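Long-range contacts in competence/damage-inducible protein CinA (Agrobacterium tumefaciens, PDB 2A9S), which is of unknown function but belongs to the CinA family, some relatives of which deamidate nicotinamide mononucleotide: residues V82-L88 with L123-A127; V53-F57 with A94-A100. All coordinates share one frame; numbering follows the deposited sequence. Where two conformers were deposited one is given.

Contact 1 (V82-L88 with L123-A127); sequences VSRQTAL and LVHLA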
loop_
_atom_site.group_PDB
_atom_site.type_symbol
_atom_site.label_atom_id
_atom_site.label_comp_id
_atom_site.label_asym_id
_atom_site.label_seq_id
_atom_site.Cartn_x
_atom_site.Cartn_y
_atom_site.Cartn_z
ATOM N N VAL A 82 10.968 11.383 -9.563
ATOM C CA VAL A 82 11.700 11.658 -8.311
ATOM C C VAL A 82 12.086 13.134 -8.245
ATOM O O VAL A 82 13.151 13.561 -8.759
ATOM C CB VAL A 82 12.944 10.752 -8.150
ATOM C CG1 VAL A 82 13.685 11.072 -6.819
ATOM C CG2 VAL A 82 12.537 9.288 -8.200
ATOM N N SER A 83 11.223 13.924 -7.621
ATOM C CA SER A 83 11.431 15.377 -7.529
ATOM C C SER A 83 10.564 15.963 -6.423
ATOM O O SER A 83 9.544 15.375 -6.025
ATOM C CB SER A 83 11.092 16.055 -8.883
ATOM O OG SER A 83 9.696 16.048 -9.177
ATOM N N ARG A 84 10.958 17.136 -5.944
ATOM C CA ARG A 84 10.168 17.887 -4.985
ATOM C C ARG A 84 8.757 18.136 -5.553
ATOM O O ARG A 84 7.755 17.923 -4.860
ATOM C CB ARG A 84 10.903 19.198 -4.669
ATOM C CG ARG A 84 10.149 20.146 -3.787
ATOM C CD ARG A 84 10.787 21.531 -3.817
ATOM N NE ARG A 84 9.959 22.454 -3.056
ATOM C CZ ARG A 84 9.016 23.236 -3.584
ATOM N NH1 ARG A 84 8.791 23.222 -4.898
ATOM N NH2 ARG A 84 8.298 24.031 -2.797
ATOM N N GLN A 85 8.696 18.529 -6.826
ATOM C CA GLN A 85 7.431 18.842 -7.492
ATOM C C GLN A 85 6.454 17.660 -7.576
ATOM O O GLN A 85 5.256 17.823 -7.321
ATOM C CB GLN A 85 7.684 19.428 -8.890
ATOM C CG GLN A 85 8.380 20.806 -8.854
ATOM C CD GLN A 85 9.920 20.735 -8.673
ATOM O OE1 GLN A 85 10.526 19.648 -8.561
ATOM N NE2 GLN A 85 10.553 21.914 -8.652
ATOM N N THR A 86 6.960 16.485 -7.953
ATOM C CA THR A 86 6.122 15.287 -8.001
ATOM C C THR A 86 5.639 14.961 -6.594
ATOM O O THR A 86 4.477 14.677 -6.419
ATOM C CB THR A 86 6.828 14.093 -8.676
ATOM O OG1 THR A 86 7.000 14.405 -10.070
ATOM C CG2 THR A 86 5.976 12.818 -8.550
ATOM N N ALA A 87 6.517 15.075 -5.593
ATOM C CA ALA A 87 6.131 14.764 -4.204
ATOM C C ALA A 87 4.987 15.647 -3.723
ATOM O O ALA A 87 3.995 15.152 -3.163
ATOM C CB ALA A 87 7.333 14.864 -3.257
ATOM N N LEU A 88 5.139 16.957 -3.956
ATOM C CA LEU A 88 4.090 17.914 -3.616
ATOM C C LEU A 88 2.766 17.594 -4.300
ATOM O O LEU A 88 1.737 17.618 -3.633
ATOM C CB LEU A 88 4.525 19.343 -3.945
ATOM C CG LEU A 88 5.686 19.900 -3.126
ATOM C CD1 LEU A 88 6.080 21.264 -3.714
ATOM C CD2 LEU A 88 5.263 20.036 -1.678
ATOM N N LEU A 123 18.164 8.662 -2.930
ATOM C CA LEU A 123 17.518 9.967 -2.980
ATOM C C LEU A 123 16.015 9.779 -2.859
ATOM O O LEU A 123 15.418 9.025 -3.639
ATOM C CB LEU A 123 17.803 10.676 -4.321
ATOM C CG LEU A 123 16.929 11.903 -4.590
ATOM C CD1 LEU A 123 17.231 13.038 -3.635
ATOM C CD2 LEU A 123 17.054 12.359 -6.034
ATOM N N VAL A 124 15.388 10.456 -1.903
ATOM C CA VAL A 124 13.950 10.291 -1.715
ATOM C C VAL A 124 13.379 11.677 -1.419
ATOM O O VAL A 124 13.931 12.407 -0.595
ATOM C CB VAL A 124 13.601 9.337 -0.528
ATOM C CG1 VAL A 124 12.048 9.279 -0.285
ATOM C CG2 VAL A 124 14.178 7.925 -0.721
ATOM N N HIS A 125 12.296 12.022 -2.094
ATOM C CA HIS A 125 11.567 13.257 -1.817
ATOM C C HIS A 125 10.305 12.879 -1.035
ATOM O O HIS A 125 9.563 11.989 -1.458
ATOM C CB HIS A 125 11.204 13.971 -3.116
ATOM C CG HIS A 125 12.368 14.693 -3.738
ATOM N ND1 HIS A 125 12.800 15.923 -3.291
ATOM C CD2 HIS A 125 13.231 14.321 -4.709
ATOM C CE1 HIS A 125 13.856 16.300 -3.985
ATOM N NE2 HIS A 125 14.132 15.353 -4.863
ATOM N N LEU A 126 10.098 13.541 0.104
ATOM C CA LEU A 126 8.921 13.287 0.942
ATOM C C LEU A 126 8.176 14.596 1.111
ATOM O O LEU A 126 8.792 15.674 1.287
ATOM C CB LEU A 126 9.298 12.718 2.322
ATOM C CG LEU A 126 10.109 11.425 2.400
ATOM C CD1 LEU A 126 11.615 11.735 2.379
ATOM C CD2 LEU A 126 9.736 10.661 3.652
ATOM N N ALA A 127 6.844 14.504 1.095
ATOM C CA ALA A 127 6.010 15.703 1.292
ATOM C C ALA A 127 4.809 15.294 2.124
ATOM O O ALA A 127 4.230 14.219 1.916
ATOM C CB ALA A 127 5.570 16.288 -0.037
#
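Ser83, whose backbone lies against the His125 ring, has its OG held twice: it accepts a hydrogen bond from Thr86 N (3.0 Å, 164°) and is hydrogen-bonded to Gly80 O. The serine thus N-caps helix 84-96, a task suited to a small hydroxyl. Ser83 C and Arg84 N lie over one face of the imidazole, the nitrogen above the ring centre, about 3.4 Å from the plane. This is stacking of a flat ring on a peptide rather than a bond, since Arg84 N meets ND1 at a poor angle; ND1 is instead hydrogen-bonded to His137 NE2 on the neighbouring strand, which should limit the ring's rotation. With CG anti to the carbonyl carbon (chi1 -77°), His125 stands up from the sheet beneath the first turn. Val82 CG1 reaches the ring edge, 3.9 Å from His125 CD2. Val82 and Leu123 slide past each other in opposite directions, Val82 CG1 lying 3.7 Å from Leu123 CD2. Further along, small side chains let helix and strand come close: Ala87 CB sits 3.9 Å from Ala127 CB, and Leu88 CD2 borders the same methyl, consistent with the 7.3 Å closest approach of the axes of helix 84-88 and strand 123-127. Such helix-on-sheet packing marks a layered alpha/beta fold.

Contact 2 (V53-F57 with A94-A100); sequences VDRGF and ALYRSRA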
loop_
_atom_site.group_PDB
_atom_site.type_symbol
_atom_site.label_atom_id
_atom_site.label_comp_id
_atom_site.label_asym_id
_atom_site.label_seq_id
_atom_site.Cartn_x
_atom_site.Cartn_y
_atom_site.Cartn_z
ATOM N N VAL A 53 -6.368 5.461 9.634
ATOM C CA VAL A 53 -5.877 5.307 8.278
ATOM C C VAL A 53 -7.064 5.283 7.305
ATOM O O VAL A 53 -7.905 4.384 7.354
ATOM C CB VAL A 53 -4.965 4.066 8.128
ATOM C CG1 VAL A 53 -4.483 3.971 6.695
ATOM C CG2 VAL A 53 -3.774 4.140 9.049
ATOM N N ASP A 54 -7.139 6.278 6.441
ATOM C CA ASP A 54 -8.284 6.404 5.556
ATOM C C ASP A 54 -8.088 5.554 4.313
ATOM O O ASP A 54 -8.857 4.611 4.089
ATOM C CB ASP A 54 -8.542 7.856 5.222
ATOM C CG ASP A 54 -9.786 8.046 4.346
ATOM O OD1 ASP A 54 -10.880 7.632 4.802
ATOM O OD2 ASP A 54 -9.648 8.601 3.235
ATOM N N ARG A 55 -7.061 5.862 3.533
ATOM C CA ARG A 55 -6.761 5.051 2.352
ATOM C C ARG A 55 -5.331 5.260 1.936
ATOM O O ARG A 55 -4.650 6.171 2.415
ATOM C CB ARG A 55 -7.710 5.383 1.181
ATOM C CG ARG A 55 -7.546 6.810 0.667
ATOM C CD ARG A 55 -8.698 7.223 -0.252
ATOM N NE ARG A 55 -9.952 7.301 0.479
ATOM C CZ ARG A 55 -11.152 7.408 -0.087
ATOM N NH1 ARG A 55 -11.299 7.453 -1.426
ATOM N NH2 ARG A 55 -12.206 7.460 0.686
ATOM N N GLY A 56 -4.875 4.421 1.024
ATOM C CA GLY A 56 -3.505 4.483 0.557
ATOM C C GLY A 56 -3.470 4.253 -0.930
ATOM O O GLY A 56 -4.263 3.438 -1.451
ATOM N N PHE A 57 -2.533 4.946 -1.597
ATOM C CA PHE A 57 -2.319 4.817 -3.049
ATOM C C PHE A 57 -0.894 4.356 -3.248
ATOM O O PHE A 57 0.022 4.986 -2.717
ATOM C CB PHE A 57 -2.481 6.173 -3.718
ATOM C CG PHE A 57 -3.785 6.879 -3.387
ATOM C CD1 PHE A 57 -4.881 6.714 -4.225
ATOM C CD2 PHE A 57 -3.916 7.684 -2.256
ATOM C CE1 PHE A 57 -6.092 7.354 -3.952
ATOM C CE2 PHE A 57 -5.125 8.311 -1.971
ATOM C CZ PHE A 57 -6.202 8.144 -2.811
ATOM N N ALA A 94 -3.347 12.935 -2.932
ATOM C CA ALA A 94 -3.754 11.917 -1.962
ATOM C C ALA A 94 -4.668 12.512 -0.910
ATOM O O ALA A 94 -5.523 11.809 -0.340
ATOM C CB ALA A 94 -2.544 11.260 -1.301
ATOM N N LEU A 95 -4.494 13.802 -0.658
ATOM C CA LEU A 95 -5.254 14.495 0.348
ATOM C C LEU A 95 -6.663 14.761 -0.163
ATOM O O LEU A 95 -7.649 14.392 0.491
ATOM C CB LEU A 95 -4.556 15.810 0.752
ATOM C CG LEU A 95 -5.264 16.591 1.850
ATOM C CD1 LEU A 95 -5.352 15.823 3.151
ATOM C CD2 LEU A 95 -4.578 17.975 2.025
ATOM N N TYR A 96 -6.772 15.357 -1.347
ATOM C CA TYR A 96 -8.080 15.769 -1.869
ATOM C C TYR A 96 -8.841 14.677 -2.655
ATOM O O TYR A 96 -9.996 14.879 -3.044
ATOM C CB TYR A 96 -8.000 17.131 -2.606
ATOM C CG TYR A 96 -7.567 18.273 -1.692
ATOM C CD1 TYR A 96 -8.422 18.771 -0.709
ATOM C CD2 TYR A 96 -6.300 18.835 -1.794
ATOM C CE1 TYR A 96 -8.023 19.795 0.150
ATOM C CE2 TYR A 96 -5.895 19.862 -0.946
ATOM C CZ TYR A 96 -6.755 20.330 0.022
ATOM O OH TYR A 96 -6.356 21.353 0.855
ATOM N N ARG A 97 -8.211 13.512 -2.841
ATOM C CA ARG A 97 -8.915 12.298 -3.266
ATOM C C ARG A 97 -9.133 11.308 -2.094
ATOM O O ARG A 97 -9.196 10.078 -2.280
ATOM C CB ARG A 97 -8.231 11.653 -4.468
ATOM C CG ARG A 97 -8.348 12.533 -5.713
ATOM C CD ARG A 97 -7.459 12.092 -6.825
ATOM N NE ARG A 97 -7.415 13.064 -7.932
ATOM C CZ ARG A 97 -7.292 12.733 -9.219
ATOM N NH1 ARG A 97 -7.243 11.464 -9.599
ATOM N NH2 ARG A 97 -7.234 13.679 -10.139
ATOM N N SER A 98 -9.257 11.862 -0.885
ATOM C CA SER A 98 -9.518 11.069 0.304
ATOM C C SER A 98 -10.328 11.875 1.301
ATOM O O SER A 98 -10.630 13.059 1.042
ATOM C CB SER A 98 -8.203 10.619 0.940
ATOM O OG SER A 98 -7.649 11.633 1.763
ATOM N N ARG A 99 -10.654 11.244 2.429
ATOM C CA ARG A 99 -11.320 11.916 3.534
ATOM C C ARG A 99 -10.338 12.234 4.644
ATOM O O ARG A 99 -10.757 12.584 5.736
ATOM C CB ARG A 99 -12.469 11.053 4.096
ATOM C CG ARG A 99 -13.302 10.389 3.040
ATOM C CD ARG A 99 -14.610 9.916 3.621
ATOM N NE ARG A 99 -15.703 10.154 2.678
ATOM C CZ ARG A 99 -16.593 11.138 2.793
ATOM N NH1 ARG A 99 -16.549 11.982 3.824
ATOM N NH2 ARG A 99 -17.540 11.272 1.872
ATOM N N ALA A 100 -9.036 12.173 4.363
ATOM C CA ALA A 100 -8.038 12.391 5.407
ATOM C C ALA A 100 -7.864 13.873 5.705
ATOM O O ALA A 100 -8.131 14.732 4.865
ATOM C CB ALA A 100 -6.696 11.802 5.009
HETATM O O HOH W 1 -9.598 8.056 -3.998
#
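Asp54 holds its CG anti to the backbone N (chi1 -177°), while Arg55 has CG between its own N and carbonyl carbon and bends again at chi3; these turns put the Asp54 carboxylate against Arg99 N and lay the Arg55 guanidinium alongside Ser98. Asp54 OD2 accepts hydrogen bonds from Arg99 N at 2.9 Å and, from the opposite face of the carboxylate plane, Arg55 NE at 3.1 Å, the latter within a salt bridge. An aspartate suits this spot, short enough to hold a loop N-H, and its negative charge probably steadies the Arg55 guanidinium. Ser98 CA lies over one face of that guanidinium, and Ser98 CB packs 3.6 Å from Arg55 CD. A water at the guanidinium edge takes a bond from Arg55 NH1 at 3.1 Å and gives one to Arg97 O at 2.7 Å. Arg97 O also lies at the edge of the Phe57 ring, 3.6 Å from Phe57 CZ, and Ala94 CB leaves room for Phe57 CD2 at 3.9 Å. Ser98 OG accepts from Ala100 N at 3.0 Å, forming an ST turn. Asp67 and Asp63 of the second subunit form salt bridges with Arg55. The whole is a helix-to-strand turn pinned to the outermost strand of this chain's alpha/beta sheet, which runs on antiparallel into the second subunit at Gly56.

After helix 8-24, strand 28-32 and helix 38-43, the chain reaches strand 53-59, then helices 62-69 and 73-79, and then helix 84-96, whose first turn belongs to contact 1 and whose last belongs to contact 2. Contact 2 closes a mostly helical loop of 36 residues when 94-100 returns to 53-57. Contact 1 opens inside that loop at 82-88 and closes beyond it at 123-127, after strand 102-108, so the two loops cross. Their centres are 18 Å apart and they do not touch. Together they fasten both ends of one helix to one sheet: its start over strand 123-130, its end beside strand 53-59, with strands 28-32 and 102-108 lying between.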